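Local coordinates for protein acetylene hydratase Ahy (Pelobacter acetylenicus, PDB 2E7Z) that catalyses the hydration of acetylene to acetaldehyde, using a tungsten-bis(molybdopterin guanine dinucleotide) cofactor and a [4Fe-4S] cluster, at residues 80-92 against 489-502. Sequence-based numbering, arbitrary orientation. Where two conformers were deposited one is given.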
loop_
_atom_site.group_PDB
_atom_site.type_symbol
_atom_site.label_atom_id
_atom_site.label_comp_id
_atom_site.label_asym_id
_atom_site.label_seq_id
_atom_site.Cartn_x
_atom_site.Cartn_y
_atom_site.Cartn_z
ATOM N N TRP A 80 -18.622 -22.142 11.441
ATOM C CA TRP A 80 -18.250 -20.800 11.943
ATOM C C TRP A 80 -18.408 -20.705 13.468
ATOM O O TRP A 80 -17.550 -20.181 14.169
ATOM C CB TRP A 80 -19.098 -19.726 11.270
ATOM C CG TRP A 80 -18.526 -19.233 9.984
ATOM C CD1 TRP A 80 -18.817 -19.689 8.725
ATOM C CD2 TRP A 80 -17.516 -18.220 9.830
ATOM N NE1 TRP A 80 -18.057 -18.989 7.784
ATOM C CE2 TRP A 80 -17.258 -18.086 8.445
ATOM C CE3 TRP A 80 -16.827 -17.406 10.725
ATOM C CZ2 TRP A 80 -16.356 -17.155 7.937
ATOM C CZ3 TRP A 80 -15.909 -16.468 10.212
ATOM C CH2 TRP A 80 -15.687 -16.354 8.842
ATOM N N ASP A 81 -19.520 -21.246 13.979
ATOM C CA ASP A 81 -19.803 -21.153 15.398
ATOM C C ASP A 81 -18.701 -21.821 16.237
ATOM O O ASP A 81 -18.220 -21.250 17.227
ATOM C CB ASP A 81 -21.177 -21.805 15.682
ATOM C CG ASP A 81 -21.648 -21.617 17.118
ATOM O OD1 ASP A 81 -21.700 -20.456 17.570
ATOM O OD2 ASP A 81 -21.998 -22.631 17.788
ATOM N N GLN A 82 -18.302 -23.034 15.834
ATOM C CA GLN A 82 -17.272 -23.749 16.566
ATOM C C GLN A 82 -15.900 -23.087 16.397
ATOM O O GLN A 82 -15.136 -22.962 17.363
ATOM C CB GLN A 82 -17.213 -25.211 16.155
ATOM C CG GLN A 82 -16.263 -26.027 17.021
ATOM C CD GLN A 82 -16.727 -26.162 18.482
ATOM O OE1 GLN A 82 -17.920 -26.047 18.799
ATOM N NE2 GLN A 82 -15.779 -26.432 19.372
ATOM N N ALA A 83 -15.599 -22.645 15.173
ATOM C CA ALA A 83 -14.334 -21.948 14.934
ATOM C C ALA A 83 -14.228 -20.715 15.813
ATOM O O ALA A 83 -13.226 -20.518 16.459
ATOM C CB ALA A 83 -14.203 -21.557 13.459
ATOM N N LEU A 84 -15.291 -19.924 15.863
ATOM C CA LEU A 84 -15.282 -18.705 16.653
ATOM C C LEU A 84 -15.191 -19.018 18.152
ATOM O O LEU A 84 -14.501 -18.317 18.893
ATOM C CB LEU A 84 -16.529 -17.883 16.332
ATOM C CG LEU A 84 -16.595 -17.289 14.922
ATOM C CD1 LEU A 84 -18.058 -17.174 14.457
ATOM C CD2 LEU A 84 -15.902 -15.962 14.896
ATOM N N ASP A 85 -15.896 -20.063 18.600
ATOM C CA ASP A 85 -15.809 -20.446 20.004
ATOM C C ASP A 85 -14.365 -20.791 20.374
ATOM O O ASP A 85 -13.849 -20.333 21.398
ATOM C CB ASP A 85 -16.672 -21.671 20.287
ATOM C CG ASP A 85 -18.162 -21.345 20.398
ATOM O OD1 ASP A 85 -18.550 -20.145 20.362
ATOM O OD2 ASP A 85 -18.936 -22.320 20.534
ATOM N N GLU A 86 -13.713 -21.579 19.519
ATOM C CA GLU A 86 -12.349 -22.019 19.810
ATOM C C GLU A 86 -11.341 -20.885 19.710
ATOM O O GLU A 86 -10.433 -20.787 20.524
ATOM C CB GLU A 86 -11.947 -23.180 18.898
ATOM C CG GLU A 86 -12.771 -24.434 19.212
ATOM C CD GLU A 86 -12.407 -25.651 18.368
ATOM O OE1 GLU A 86 -11.396 -25.607 17.634
ATOM O OE2 GLU A 86 -13.144 -26.671 18.424
ATOM N N ILE A 87 -11.513 -20.039 18.701
ATOM C CA ILE A 87 -10.639 -18.878 18.539
ATOM C C ILE A 87 -10.732 -17.986 19.780
ATOM O O ILE A 87 -9.706 -17.577 20.356
ATOM C CB ILE A 87 -10.966 -18.141 17.234
ATOM C CG1 ILE A 87 -10.497 -18.972 16.036
ATOM C CG2 ILE A 87 -10.295 -16.778 17.195
ATOM C CD1 ILE A 87 -11.126 -18.535 14.703
ATOM N N ALA A 88 -11.964 -17.709 20.245
ATOM C CA ALA A 88 -12.157 -16.854 21.414
ATOM C C ALA A 88 -11.560 -17.488 22.676
ATOM O O ALA A 88 -10.881 -16.821 23.469
ATOM C CB ALA A 88 -13.642 -16.551 21.618
ATOM N N GLU A 89 -11.801 -18.791 22.846
ATOM C CA GLU A 89 -11.259 -19.478 24.006
ATOM C C GLU A 89 -9.725 -19.394 24.041
ATOM O O GLU A 89 -9.136 -19.099 25.081
ATOM C CB GLU A 89 -11.689 -20.945 24.007
ATOM C CG GLU A 89 -11.098 -21.759 25.160
ATOM C CD GLU A 89 -11.338 -23.256 25.006
ATOM O OE1 GLU A 89 -11.736 -23.714 23.899
ATOM O OE2 GLU A 89 -11.118 -23.982 26.002
ATOM N N LYS A 90 -9.091 -19.661 22.897
ATOM C CA LYS A 90 -7.634 -19.622 22.837
ATOM C C LYS A 90 -7.083 -18.201 22.979
ATOM O O LYS A 90 -6.090 -17.983 23.667
ATOM C CB LYS A 90 -7.123 -20.265 21.550
ATOM C CG LYS A 90 -5.604 -20.343 21.484
ATOM C CD LYS A 90 -5.087 -21.592 20.765
ATOM C CE LYS A 90 -3.781 -22.060 21.402
ATOM N NZ LYS A 90 -3.089 -23.114 20.635
ATOM N N LEU A 91 -7.735 -17.230 22.341
ATOM C CA LEU A 91 -7.313 -15.845 22.480
ATOM C C LEU A 91 -7.421 -15.356 23.935
ATOM O O LEU A 91 -6.551 -14.644 24.420
ATOM C CB LEU A 91 -8.161 -14.963 21.575
ATOM C CG LEU A 91 -7.796 -13.481 21.536
ATOM C CD1 LEU A 91 -6.379 -13.324 21.030
ATOM C CD2 LEU A 91 -8.797 -12.766 20.644
ATOM N N LYS A 92 -8.497 -15.737 24.630
ATOM C CA LYS A 92 -8.619 -15.368 26.044
ATOM C C LYS A 92 -7.443 -15.892 26.863
ATOM O O LYS A 92 -6.899 -15.178 27.707
ATOM C CB LYS A 92 -9.928 -15.904 26.639
ATOM C CG LYS A 92 -11.138 -15.109 26.211
ATOM C CD LYS A 92 -12.424 -15.851 26.603
ATOM C CE LYS A 92 -13.641 -15.086 26.142
ATOM N NZ LYS A 92 -14.899 -15.818 26.498
ATOM N N LYS A 489 -18.241 -15.565 4.541
ATOM C CA LYS A 489 -18.897 -14.544 5.326
ATOM C C LYS A 489 -18.111 -13.255 5.208
ATOM O O LYS A 489 -16.956 -13.248 4.814
ATOM C CB LYS A 489 -18.967 -14.935 6.820
ATOM C CG LYS A 489 -19.665 -16.234 7.166
ATOM C CD LYS A 489 -21.145 -16.160 7.023
ATOM C CE LYS A 489 -21.784 -17.514 7.383
ATOM N NZ LYS A 489 -23.181 -17.567 6.902
ATOM N N ASP A 490 -18.762 -12.182 5.615
ATOM C CA ASP A 490 -18.131 -10.873 5.572
ATOM C C ASP A 490 -17.222 -10.562 6.765
ATOM O O ASP A 490 -17.309 -11.215 7.808
ATOM C CB ASP A 490 -19.193 -9.802 5.373
ATOM C CG ASP A 490 -19.982 -9.518 6.604
ATOM O OD1 ASP A 490 -19.460 -8.765 7.439
ATOM O OD2 ASP A 490 -21.129 -9.989 6.731
ATOM N N GLU A 491 -16.363 -9.545 6.613
ATOM C CA GLU A 491 -15.358 -9.291 7.624
ATOM C C GLU A 491 -15.994 -8.850 8.927
ATOM O O GLU A 491 -15.474 -9.166 10.002
ATOM C CB GLU A 491 -14.406 -8.211 7.112
ATOM C CG GLU A 491 -13.140 -8.078 7.932
ATOM C CD GLU A 491 -12.282 -6.913 7.446
ATOM O OE1 GLU A 491 -12.769 -6.160 6.552
ATOM O OE2 GLU A 491 -11.148 -6.732 7.952
ATOM N N TYR A 492 -17.108 -8.116 8.838
ATOM C CA TYR A 492 -17.774 -7.685 10.069
ATOM C C TYR A 492 -18.418 -8.829 10.817
ATOM O O TYR A 492 -18.396 -8.834 12.052
ATOM C CB TYR A 492 -18.794 -6.575 9.792
ATOM C CG TYR A 492 -19.470 -6.112 11.083
ATOM C CD1 TYR A 492 -18.720 -5.594 12.145
ATOM C CD2 TYR A 492 -20.845 -6.258 11.271
ATOM C CE1 TYR A 492 -19.327 -5.209 13.351
ATOM C CE2 TYR A 492 -21.450 -5.852 12.470
ATOM C CZ TYR A 492 -20.692 -5.352 13.492
ATOM O OH TYR A 492 -21.306 -5.000 14.662
ATOM N N TYR A 493 -18.953 -9.808 10.076
ATOM C CA TYR A 493 -19.465 -11.006 10.728
ATOM C C TYR A 493 -18.392 -11.612 11.644
ATOM O O TYR A 493 -18.650 -11.868 12.817
ATOM C CB TYR A 493 -19.927 -12.013 9.689
ATOM C CG TYR A 493 -20.430 -13.281 10.285
ATOM C CD1 TYR A 493 -21.754 -13.395 10.719
ATOM C CD2 TYR A 493 -19.583 -14.381 10.444
ATOM C CE1 TYR A 493 -22.216 -14.585 11.276
ATOM C CE2 TYR A 493 -20.032 -15.547 11.033
ATOM C CZ TYR A 493 -21.348 -15.627 11.445
ATOM O OH TYR A 493 -21.834 -16.790 11.988
ATOM N N PHE A 494 -17.198 -11.852 11.106
ATOM C CA PHE A 494 -16.095 -12.384 11.894
ATOM C C PHE A 494 -15.814 -11.485 13.104
ATOM O O PHE A 494 -15.740 -11.978 14.232
ATOM C CB PHE A 494 -14.822 -12.522 11.013
ATOM C CG PHE A 494 -13.561 -12.775 11.803
ATOM C CD1 PHE A 494 -13.427 -13.892 12.604
ATOM C CD2 PHE A 494 -12.519 -11.845 11.810
ATOM C CE1 PHE A 494 -12.278 -14.133 13.347
ATOM C CE2 PHE A 494 -11.350 -12.086 12.562
ATOM C CZ PHE A 494 -11.239 -13.243 13.324
ATOM N N ILE A 495 -15.644 -10.186 12.872
ATOM C CA ILE A 495 -15.264 -9.299 13.978
ATOM C C ILE A 495 -16.349 -9.278 15.072
ATOM O O ILE A 495 -16.047 -9.381 16.266
ATOM C CB ILE A 495 -15.012 -7.844 13.455
ATOM C CG1 ILE A 495 -13.734 -7.813 12.624
ATOM C CG2 ILE A 495 -14.910 -6.823 14.616
ATOM C CD1 ILE A 495 -13.711 -6.676 11.576
ATOM N N ARG A 496 -17.612 -9.134 14.673
ATOM C CA ARG A 496 -18.675 -9.047 15.660
ATOM C C ARG A 496 -18.809 -10.340 16.453
ATOM O O ARG A 496 -18.996 -10.325 17.673
ATOM C CB ARG A 496 -20.017 -8.717 15.019
ATOM C CG ARG A 496 -21.062 -8.420 16.092
ATOM C CD ARG A 496 -22.470 -8.250 15.549
ATOM N NE ARG A 496 -23.252 -7.544 16.581
ATOM C CZ ARG A 496 -23.921 -8.116 17.585
ATOM N NH1 ARG A 496 -24.017 -9.446 17.676
ATOM N NH2 ARG A 496 -24.548 -7.344 18.474
ATOM N N GLU A 497 -18.763 -11.467 15.755
ATOM C CA GLU A 497 -18.905 -12.759 16.432
ATOM C C GLU A 497 -17.781 -12.960 17.449
ATOM O O GLU A 497 -17.999 -13.471 18.549
ATOM C CB GLU A 497 -18.918 -13.901 15.416
ATOM C CG GLU A 497 -20.177 -13.948 14.569
ATOM C CD GLU A 497 -21.398 -14.383 15.346
ATOM O OE1 GLU A 497 -21.277 -15.251 16.232
ATOM O OE2 GLU A 497 -22.490 -13.870 15.038
ATOM N N LEU A 498 -16.572 -12.547 17.101
ATOM C CA LEU A 498 -15.476 -12.634 18.056
ATOM C C LEU A 498 -15.662 -11.639 19.205
ATOM O O LEU A 498 -15.462 -11.993 20.360
ATOM C CB LEU A 498 -14.127 -12.439 17.339
ATOM C CG LEU A 498 -12.866 -12.637 18.169
ATOM C CD1 LEU A 498 -12.808 -13.991 18.898
ATOM C CD2 LEU A 498 -11.664 -12.498 17.245
ATOM N N ALA A 499 -16.045 -10.400 18.889
ATOM C CA ALA A 499 -16.257 -9.369 19.906
ATOM C C ALA A 499 -17.270 -9.831 20.935
ATOM O O ALA A 499 -17.061 -9.660 22.133
ATOM C CB ALA A 499 -16.726 -8.106 19.247
ATOM N N VAL A 500 -18.376 -10.416 20.487
ATOM C CA VAL A 500 -19.383 -10.907 21.429
ATOM C C VAL A 500 -18.777 -11.934 22.390
ATOM O O VAL A 500 -18.957 -11.840 23.613
ATOM C CB VAL A 500 -20.617 -11.462 20.684
ATOM C CG1 VAL A 500 -21.559 -12.205 21.640
ATOM C CG2 VAL A 500 -21.355 -10.334 19.936
ATOM N N ARG A 501 -18.005 -12.872 21.851
ATOM C CA ARG A 501 -17.387 -13.912 22.682
ATOM C C ARG A 501 -16.322 -13.386 23.624
ATOM O O ARG A 501 -16.041 -14.002 24.645
ATOM C CB ARG A 501 -16.824 -15.032 21.810
ATOM C CG ARG A 501 -17.899 -15.835 21.082
ATOM C CD ARG A 501 -17.280 -16.653 19.951
ATOM N NE ARG A 501 -18.186 -17.636 19.366
ATOM C CZ ARG A 501 -19.151 -17.352 18.493
ATOM N NH1 ARG A 501 -19.361 -16.088 18.079
ATOM N NH2 ARG A 501 -19.898 -18.337 18.025
ATOM N N MET A 502 -15.728 -12.259 23.274
ATOM C CA MET A 502 -14.721 -11.614 24.116
ATOM C C MET A 502 -15.340 -10.673 25.146
ATOM O O MET A 502 -14.611 -9.995 25.867
ATOM C CB MET A 502 -13.688 -10.855 23.244
ATOM C CG MET A 502 -12.916 -11.777 22.249
ATOM S SD MET A 502 -12.055 -13.182 23.019
ATOM C CE MET A 502 -10.682 -12.328 23.854
#
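Arg501 joins helix 491-501 to helix 80-98 through salt bridges with two acids one turn apart. Its NE donates to OD1 of Asp85 over 2.7 Å, reaching the anti side of the carboxylate. Arg501 NH2 lies 2.8 Å from Asp81 OD1. NH1 turns back to its own helix and bonds both Glu497 OE1 and the Glu497 carbonyl, so that every guanidinium nitrogen is engaged and the plane's rotation is fixed. Leu84 CB sits over the centre of one guanidinium face, 3.4 Å above it. The extended chain of Lys92 brings NZ to Arg501 O (2.8 Å), nearly in line with the carbonyl.

Packing is knobs-into-holes in both directions: Leu84 sits among Phe494, Glu497, Leu498 and Arg501, and Arg501 among Asp81, Leu84, Asp85 and Ala88. Met502 folds back on itself (chi2 -56°, chi3 -72°), which lays CE against Leu91 CD2 and Lys92 CG. At the other end Tyr493 points its edge at the Trp80 face, and Lys489 CG makes a CH-pi contact with the same face; Trp80 NE1 bonds Glu487 O.

The helices cross at -53°, their buried sides resting on strands 408-412 and 452-455, and Leu498 touches helix 118-126. Lys489 O accepts from the hydroxyl of cofactor-binding Tyr439.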